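Local coordinates for protein alanine racemase 1 (Caldanaerobacter subterraneus subsp. tengcongensis MB4, PDB 4Y2W) that belongs to the alanine racemase family, pairing an N-terminal eight-stranded barrel with a C-terminal domain built largely of beta strands, at residues F250-A262 and T274-G286. The protein carries 1 engineered substitution. Residues are numbered along the deposited sequence; the frame is centred on the assembly and turned at random.
Sequences FTTRVVHLKDVPA and TKRKSVIATIPVG
V260 and S278 exchange two backbone hydrogen bonds, and K258 and I280 two more (3.0 Å each, K258 N to I280 O and I280 N to K258 O), zipping 256-260 antiparallel to 278-283. The pattern breaks where V255 and H256 both face T282: V255 N reaches T282 O at 3.1 Å, while T282 N returns to H256 O. Beyond V260, T274 OG1 gives a 2.8 Å bond to P261 O, in the carbonyl plane; with chi1 at 49° it sits between T274's backbone N and carbonyl carbon, and it also hydrogen-bonds F264 N.

On the face of L257, V279 and A281, apolar packing joins the strands: L257 CD2 rests 3.6 Å from A281 CB, the small methyl making room for the leucine branch. At the bulge, V255 CG2 meets P284 CG at 3.7 Å; beyond it T252 turns CG2 to I283 and V285 while its OG1 bonds T9.

On the other face, K258's long, bent chain brings NZ to 3.9 Å from I280 CG2, where it hydrogen-bonds G137 O of the second subunit; T282's compact hydroxyl, at the H256 ring edge, bonds that subunit's R138 O. Together these features make an antiparallel pair with a classic beta bulge, one face meeting the partner subunit.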
loop_
_atom_site.group_PDB
_atom_site.type_symbol
_atom_site.label_atom_id
_atom_site.label_comp_id
_atom_site.label_asym_id
_atom_site.label_seq_id
_atom_site.Cartn_x
_atom_site.Cartn_y
_atom_site.Cartn_z
ATOM N N PHE A 250 12.214 -7.017 -5.210
ATOM C CA PHE A 250 10.918 -6.699 -5.799
ATOM C C PHE A 250 11.031 -6.946 -7.297
ATOM O O PHE A 250 11.728 -6.213 -7.991
ATOM C CB PHE A 250 10.562 -5.238 -5.496
ATOM C CG PHE A 250 9.147 -4.842 -5.833
ATOM C CD1 PHE A 250 8.172 -5.781 -6.169
ATOM C CD2 PHE A 250 8.780 -3.503 -5.769
ATOM C CE1 PHE A 250 6.878 -5.386 -6.463
ATOM C CE2 PHE A 250 7.489 -3.105 -6.059
ATOM C CZ PHE A 250 6.535 -4.047 -6.407
ATOM N N THR A 251 10.362 -7.991 -7.783
ATOM C CA THR A 251 10.545 -8.455 -9.159
ATOM C C THR A 251 9.228 -8.640 -9.916
ATOM O O THR A 251 8.157 -8.751 -9.314
ATOM C CB THR A 251 11.315 -9.789 -9.184
ATOM O OG1 THR A 251 10.449 -10.862 -8.793
ATOM C CG2 THR A 251 12.520 -9.735 -8.242
ATOM N N THR A 252 9.330 -8.666 -11.244
ATOM C CA THR A 252 8.201 -8.973 -12.125
ATOM C C THR A 252 8.694 -9.661 -13.401
ATOM O O THR A 252 9.876 -9.984 -13.515
ATOM C CB THR A 252 7.393 -7.714 -12.479
ATOM O OG1 THR A 252 6.211 -8.094 -13.192
ATOM C CG2 THR A 252 8.206 -6.749 -13.330
ATOM N N ARG A 253 7.790 -9.889 -14.352
ATOM C CA ARG A 253 8.126 -10.651 -15.556
ATOM C C ARG A 253 7.725 -9.939 -16.841
ATOM O O ARG A 253 6.808 -9.115 -16.854
ATOM C CB ARG A 253 7.449 -12.021 -15.521
ATOM C CG ARG A 253 7.832 -12.885 -14.331
ATOM C CD ARG A 253 9.217 -13.485 -14.488
ATOM N NE ARG A 253 9.763 -13.913 -13.200
ATOM C CZ ARG A 253 10.756 -14.786 -13.036
ATOM N NH1 ARG A 253 11.350 -15.367 -14.080
ATOM N NH2 ARG A 253 11.153 -15.089 -11.808
ATOM N N VAL A 254 8.414 -10.281 -17.927
ATOM C CA VAL A 254 8.054 -9.769 -19.238
ATOM C C VAL A 254 6.792 -10.501 -19.683
ATOM O O VAL A 254 6.745 -11.734 -19.710
ATOM C CB VAL A 254 9.187 -9.938 -20.272
ATOM C CG1 VAL A 254 8.753 -9.398 -21.629
ATOM C CG2 VAL A 254 10.449 -9.221 -19.805
ATOM N N VAL A 255 5.770 -9.717 -20.002
ATOM C CA VAL A 255 4.438 -10.223 -20.307
ATOM C C VAL A 255 4.053 -9.976 -21.772
ATOM O O VAL A 255 3.165 -10.644 -22.300
ATOM C CB VAL A 255 3.420 -9.603 -19.304
ATOM C CG1 VAL A 255 2.149 -9.082 -19.968
ATOM C CG2 VAL A 255 3.106 -10.593 -18.191
ATOM N N HIS A 256 4.724 -9.035 -22.427
ATOM C CA HIS A 256 4.451 -8.745 -23.830
ATOM C C HIS A 256 5.627 -8.032 -24.473
ATOM O O HIS A 256 6.209 -7.137 -23.872
ATOM C CB HIS A 256 3.195 -7.885 -23.951
ATOM C CG HIS A 256 2.860 -7.494 -25.356
ATOM N ND1 HIS A 256 2.715 -8.414 -26.372
ATOM C CD2 HIS A 256 2.626 -6.281 -25.911
ATOM C CE1 HIS A 256 2.407 -7.786 -27.492
ATOM N NE2 HIS A 256 2.347 -6.490 -27.239
ATOM N N LEU A 257 5.968 -8.441 -25.696
ATOM C CA LEU A 257 7.006 -7.785 -26.494
ATOM C C LEU A 257 6.447 -7.383 -27.858
ATOM O O LEU A 257 5.892 -8.221 -28.571
ATOM C CB LEU A 257 8.193 -8.728 -26.698
ATOM C CG LEU A 257 8.937 -9.184 -25.440
ATOM C CD1 LEU A 257 9.733 -10.450 -25.719
ATOM C CD2 LEU A 257 9.843 -8.077 -24.923
ATOM N N LYS A 258 6.587 -6.108 -28.218
ATOM C CA LYS A 258 6.258 -5.656 -29.570
ATOM C C LYS A 258 7.390 -4.853 -30.199
ATOM O O LYS A 258 8.132 -4.149 -29.512
ATOM C CB LYS A 258 4.956 -4.845 -29.604
ATOM C CG LYS A 258 4.820 -3.763 -28.542
ATOM C CD LYS A 258 3.839 -2.673 -28.968
ATOM C CE LYS A 258 2.945 -2.212 -27.829
ATOM N NZ LYS A 258 3.682 -1.974 -26.560
ATOM N N ASP A 259 7.512 -4.995 -31.516
ATOM C CA ASP A 259 8.424 -4.202 -32.326
ATOM C C ASP A 259 7.644 -3.032 -32.897
ATOM O O ASP A 259 6.593 -3.232 -33.505
ATOM C CB ASP A 259 8.973 -5.042 -33.475
ATOM C CG ASP A 259 9.951 -6.102 -33.011
ATOM O OD1 ASP A 259 11.149 -5.782 -32.874
ATOM O OD2 ASP A 259 9.529 -7.254 -32.787
ATOM N N VAL A 260 8.148 -1.815 -32.704
ATOM C CA VAL A 260 7.474 -0.618 -33.210
ATOM C C VAL A 260 8.458 0.286 -33.944
ATOM O O VAL A 260 9.657 0.242 -33.674
ATOM C CB VAL A 260 6.790 0.187 -32.079
ATOM C CG1 VAL A 260 5.764 -0.671 -31.359
ATOM C CG2 VAL A 260 7.812 0.745 -31.094
ATOM N N PRO A 261 7.951 1.121 -34.868
ATOM C CA PRO A 261 8.805 2.070 -35.579
ATOM C C PRO A 261 9.111 3.321 -34.748
ATOM O O PRO A 261 8.725 3.403 -33.582
ATOM C CB PRO A 261 7.958 2.435 -36.801
ATOM C CG PRO A 261 6.558 2.365 -36.291
ATOM C CD PRO A 261 6.544 1.226 -35.304
ATOM N N ALA A 262 9.815 4.276 -35.351
ATOM C CA ALA A 262 10.023 5.584 -34.744
ATOM C C ALA A 262 8.730 6.384 -34.841
ATOM O O ALA A 262 7.869 6.085 -35.668
ATOM C CB ALA A 262 11.153 6.320 -35.440
ATOM N N THR A 274 8.876 7.154 -29.390
ATOM C CA THR A 274 10.132 6.556 -29.817
ATOM C C THR A 274 10.849 7.467 -30.810
ATOM O O THR A 274 10.214 8.096 -31.660
ATOM C CB THR A 274 9.909 5.177 -30.465
ATOM O OG1 THR A 274 8.863 5.263 -31.444
ATOM C CG2 THR A 274 9.533 4.153 -29.412
ATOM N N LYS A 275 12.172 7.539 -30.676
ATOM C CA LYS A 275 13.031 8.272 -31.610
ATOM C C LYS A 275 13.768 7.307 -32.546
ATOM O O LYS A 275 14.649 7.720 -33.300
ATOM C CB LYS A 275 14.041 9.142 -30.843
ATOM C CG LYS A 275 13.441 10.365 -30.161
ATOM C CD LYS A 275 12.951 10.066 -28.751
ATOM C CE LYS A 275 12.235 11.265 -28.138
ATOM N NZ LYS A 275 11.655 10.969 -26.796
ATOM N N ARG A 276 13.396 6.028 -32.502
ATOM C CA ARG A 276 14.064 4.993 -33.285
ATOM C C ARG A 276 13.218 3.720 -33.332
ATOM O O ARG A 276 12.218 3.608 -32.626
ATOM C CB ARG A 276 15.426 4.668 -32.663
ATOM C CG ARG A 276 15.352 4.332 -31.178
ATOM C CD ARG A 276 16.582 3.587 -30.682
ATOM N NE ARG A 276 16.451 3.236 -29.269
ATOM C CZ ARG A 276 17.322 2.501 -28.579
ATOM N NH1 ARG A 276 17.094 2.244 -27.296
ATOM N NH2 ARG A 276 18.418 2.017 -29.158
ATOM N N LYS A 277 13.625 2.767 -34.167
ATOM C CA LYS A 277 13.076 1.419 -34.106
ATOM C C LYS A 277 13.352 0.849 -32.722
ATOM O O LYS A 277 14.487 0.905 -32.242
ATOM C CB LYS A 277 13.698 0.504 -35.168
ATOM C CG LYS A 277 12.714 -0.010 -36.207
ATOM C CD LYS A 277 13.058 -1.426 -36.651
ATOM C CE LYS A 277 11.881 -2.092 -37.349
ATOM N NZ LYS A 277 10.720 -2.327 -36.442
ATOM N N SER A 278 12.319 0.305 -32.082
ATOM C CA SER A 278 12.429 -0.115 -30.694
ATOM C C SER A 278 11.687 -1.412 -30.422
ATOM O O SER A 278 10.740 -1.757 -31.133
ATOM C CB SER A 278 11.876 0.978 -29.775
ATOM O OG SER A 278 12.472 2.237 -30.039
ATOM N N VAL A 279 12.145 -2.119 -29.389
ATOM C CA VAL A 279 11.427 -3.249 -28.812
ATOM C C VAL A 279 10.891 -2.823 -27.446
ATOM O O VAL A 279 11.664 -2.546 -26.530
ATOM C CB VAL A 279 12.336 -4.485 -28.638
ATOM C CG1 VAL A 279 11.543 -5.666 -28.092
ATOM C CG2 VAL A 279 12.990 -4.857 -29.963
ATOM N N ILE A 280 9.568 -2.768 -27.320
ATOM C CA ILE A 280 8.913 -2.372 -26.073
ATOM C C ILE A 280 8.361 -3.593 -25.354
ATOM O O ILE A 280 7.629 -4.393 -25.939
ATOM C CB ILE A 280 7.744 -1.398 -26.339
ATOM C CG1 ILE A 280 8.221 -0.205 -27.175
ATOM C CG2 ILE A 280 7.114 -0.932 -25.031
ATOM C CD1 ILE A 280 9.423 0.517 -26.603
ATOM N N ALA A 281 8.711 -3.736 -24.083
ATOM C CA ALA A 281 8.124 -4.777 -23.257
ATOM C C ALA A 281 7.108 -4.156 -22.303
ATOM O O ALA A 281 7.271 -3.018 -21.861
ATOM C CB ALA A 281 9.198 -5.523 -22.486
ATOM N N THR A 282 6.055 -4.907 -22.007
ATOM C CA THR A 282 5.074 -4.509 -21.011
ATOM C C THR A 282 5.234 -5.437 -19.808
ATOM O O THR A 282 5.433 -6.647 -19.968
ATOM C CB THR A 282 3.642 -4.610 -21.565
ATOM O OG1 THR A 282 3.577 -3.974 -22.847
ATOM C CG2 THR A 282 2.655 -3.949 -20.628
ATOM N N ILE A 283 5.148 -4.875 -18.608
ATOM C CA ILE A 283 5.324 -5.659 -17.391
ATOM C C ILE A 283 4.145 -5.428 -16.449
ATOM O O ILE A 283 3.697 -4.294 -16.273
ATOM C CB ILE A 283 6.669 -5.356 -16.691
ATOM C CG1 ILE A 283 6.904 -3.842 -16.555
ATOM C CG2 ILE A 283 7.819 -5.994 -17.461
ATOM C CD1 ILE A 283 8.261 -3.482 -15.982
ATOM N N PRO A 284 3.637 -6.506 -15.833
ATOM C CA PRO A 284 2.407 -6.408 -15.057
ATOM C C PRO A 284 2.637 -5.870 -13.643
ATOM O O PRO A 284 2.236 -6.499 -12.664
ATOM C CB PRO A 284 1.912 -7.854 -15.037
ATOM C CG PRO A 284 3.170 -8.655 -15.012
ATOM C CD PRO A 284 4.189 -7.873 -15.801
ATOM N N VAL A 285 3.274 -4.704 -13.549
ATOM C CA VAL A 285 3.417 -3.999 -12.282
ATOM C C VAL A 285 3.104 -2.520 -12.489
ATOM O O VAL A 285 3.569 -1.906 -13.448
ATOM C CB VAL A 285 4.825 -4.183 -11.663
ATOM C CG1 VAL A 285 5.905 -3.508 -12.503
ATOM C CG2 VAL A 285 4.846 -3.664 -10.227
ATOM N N GLY A 286 2.302 -1.960 -11.590
ATOM C CA GLY A 286 1.908 -0.556 -11.672
ATOM C C GLY A 286 1.888 0.095 -10.305
ATOM O O GLY A 286 2.440 -0.452 -9.353
#